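ArtJ (Geobacillus stearothermophilus, PDB 2PVU) binds the basic amino acids arginine, lysine and histidine and probably delivers them to its cognate ATP-binding cassette transporter, Art(MP)2. Local coordinates at residues V193-N197 with A198-E202. Sequence-based numbering, arbitrary orientation.
With LYS (lysine), chain E.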
loop_
_atom_site.group_PDB
_atom_site.type_symbol
_atom_site.label_atom_id
_atom_site.label_comp_id
_atom_site.label_asym_id
_atom_site.label_seq_id
_atom_site.Cartn_x
_atom_site.Cartn_y
_atom_site.Cartn_z
ATOM N N VAL A 193 -3.652 -15.698 -0.996
ATOM C CA VAL A 193 -3.152 -14.459 -0.364
ATOM C C VAL A 193 -4.200 -13.365 -0.584
ATOM O O VAL A 193 -4.827 -13.275 -1.690
ATOM C CB VAL A 193 -1.763 -14.065 -0.954
ATOM C CG1 VAL A 193 -1.379 -12.561 -0.588
ATOM C CG2 VAL A 193 -0.685 -15.029 -0.418
ATOM N N ILE A 194 -4.459 -12.562 0.447
ATOM C CA ILE A 194 -5.331 -11.395 0.240
ATOM C C ILE A 194 -4.412 -10.185 0.308
ATOM O O ILE A 194 -3.703 -9.971 1.310
ATOM C CB ILE A 194 -6.474 -11.305 1.258
ATOM C CG1 ILE A 194 -7.398 -12.537 1.116
ATOM C CG2 ILE A 194 -7.294 -10.000 1.052
ATOM C CD1 ILE A 194 -8.483 -12.631 2.212
ATOM N N THR A 195 -4.405 -9.428 -0.777
ATOM C CA THR A 195 -3.585 -8.206 -0.864
ATOM C C THR A 195 -4.233 -7.180 -1.791
ATOM O O THR A 195 -5.302 -7.421 -2.314
ATOM C CB THR A 195 -2.121 -8.512 -1.270
ATOM O OG1 THR A 195 -1.301 -7.346 -1.026
ATOM C CG2 THR A 195 -2.029 -8.957 -2.738
ATOM N N ASP A 196 -3.529 -6.070 -2.037
ATOM C CA ASP A 196 -4.116 -4.938 -2.771
ATOM C C ASP A 196 -4.147 -5.226 -4.253
ATOM O O ASP A 196 -3.218 -5.854 -4.785
ATOM C CB ASP A 196 -3.307 -3.659 -2.490
ATOM C CG ASP A 196 -3.444 -3.164 -1.050
ATOM O OD1 ASP A 196 -3.558 -3.997 -0.147
ATOM O OD2 ASP A 196 -3.405 -1.936 -0.792
ATOM N N ASN A 197 -5.196 -4.723 -4.919
ATOM C CA ASN A 197 -5.439 -5.041 -6.317
ATOM C C ASN A 197 -4.253 -4.742 -7.241
ATOM O O ASN A 197 -3.950 -5.576 -8.087
ATOM C CB ASN A 197 -6.725 -4.376 -6.857
ATOM C CG ASN A 197 -6.631 -2.861 -6.863
ATOM O OD1 ASN A 197 -6.479 -2.240 -5.822
ATOM N ND2 ASN A 197 -6.692 -2.271 -8.042
ATOM N N ALA A 198 -3.617 -3.563 -7.115
ATOM C CA ALA A 198 -2.556 -3.219 -8.113
ATOM C C ALA A 198 -1.318 -4.056 -7.876
ATOM O O ALA A 198 -0.570 -4.358 -8.812
ATOM C CB ALA A 198 -2.218 -1.700 -8.057
ATOM N N VAL A 199 -1.106 -4.453 -6.615
ATOM C CA VAL A 199 0.031 -5.292 -6.251
ATOM C C VAL A 199 -0.168 -6.708 -6.806
ATOM O O VAL A 199 0.715 -7.254 -7.471
ATOM C CB VAL A 199 0.248 -5.325 -4.735
ATOM C CG1 VAL A 199 1.313 -6.359 -4.376
ATOM C CG2 VAL A 199 0.669 -3.913 -4.263
ATOM N N ALA A 200 -1.334 -7.291 -6.569
ATOM C CA ALA A 200 -1.639 -8.629 -7.141
ATOM C C ALA A 200 -1.607 -8.619 -8.668
ATOM O O ALA A 200 -0.993 -9.476 -9.304
ATOM C CB ALA A 200 -2.992 -9.137 -6.649
ATOM N N ASN A 201 -2.260 -7.627 -9.261
ATOM C CA ASN A 201 -2.333 -7.534 -10.709
ATOM C C ASN A 201 -0.975 -7.394 -11.361
ATOM O O ASN A 201 -0.711 -8.034 -12.392
ATOM C CB ASN A 201 -3.244 -6.378 -11.131
ATOM C CG ASN A 201 -4.722 -6.715 -10.982
ATOM O OD1 ASN A 201 -5.129 -7.881 -11.101
ATOM N ND2 ASN A 201 -5.527 -5.704 -10.779
ATOM N N GLU A 202 -0.104 -6.573 -10.771
ATOM C CA GLU A 202 1.230 -6.357 -11.362
ATOM C C GLU A 202 2.117 -7.597 -11.165
ATOM O O GLU A 202 2.898 -7.931 -12.031
ATOM C CB GLU A 202 1.901 -5.095 -10.802
ATOM C CG GLU A 202 3.439 -5.195 -10.814
ATOM C CD GLU A 202 4.157 -3.903 -11.168
ATOM O OE1 GLU A 202 3.695 -3.219 -12.117
ATOM O OE2 GLU A 202 5.193 -3.597 -10.519
HETATM N N LYS E . -3.325 -0.944 1.803
HETATM C CA LYS E . -3.217 -2.049 2.812
HETATM C C LYS E . -3.121 -1.443 4.219
HETATM O O LYS E . -3.160 -2.163 5.206
HETATM C CB LYS E . -1.977 -2.893 2.543
HETATM C CG LYS E . -0.680 -2.047 2.589
HETATM C CD LYS E . 0.563 -2.934 2.816
HETATM C CE LYS E . 1.806 -2.195 2.343
HETATM N NZ LYS E . 3.101 -2.970 2.736
HETATM O OXT LYS E . -2.981 -0.211 4.384
HETATM O O HOH W 1 -3.774 -1.228 -5.239
HETATM O O HOH W 2 -8.053 -4.067 -10.186
#
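The strand-to-helix turn that carries the aspartate gripping the ligand's alpha-amino group joins strand 192-196 to helix 197-206 in this type II periplasmic-binding-protein fold. Asp-196, at the N-cap position, sends its backbone and side chain to different tasks. Its carbonyl oxygen starts the helix by accepting Ala-200 N at 3.0 Å. One residue on, Asn-197 O takes Asn-201 N at 2.9 Å. The Asp-196 carboxylate makes no capping bond: with CG anti to its own carbonyl carbon (chi1 -68°), the carboxylate turns into the pocket, where OD2 accepts the bound lysine's N at 2.8 Å. Tyr-226 OH also bonds OD2 and Gln-129 NE2 bonds OD1, so both carboxylate oxygens are held.

Solvent serves one first-turn amide: a water accepts Ala-198 N at 3.0 Å and donates to Asn-197 OD1, which also receives Thr-128 N from strand 125-134. Asn-197 CG lies between its backbone N and carbonyl carbon (chi1 64°), folding the amide back beside the start of the helix. A second water accepts Asn-197 ND2 at 3.1 Å and, weakly, Asn-201 ND2. On the buried side, Thr-195 CG2 meets Ala-200 CB at 4.0 Å, methyl to methyl, while Val-199 packs on Phe-52 of the pocket.

With an alanine here in place of Asp-196, the ligand's alpha-ammonium would probably lose its carboxylate mate, and Tyr-226 and Gln-129 a shared partner. Buried yet anchored by two side chains, the carboxylate is likely to stay ionised and to favour a charged amino group; because it reaches the alpha-amino group that all amino-acid ligands share, it probably does not itself select between basic side chains.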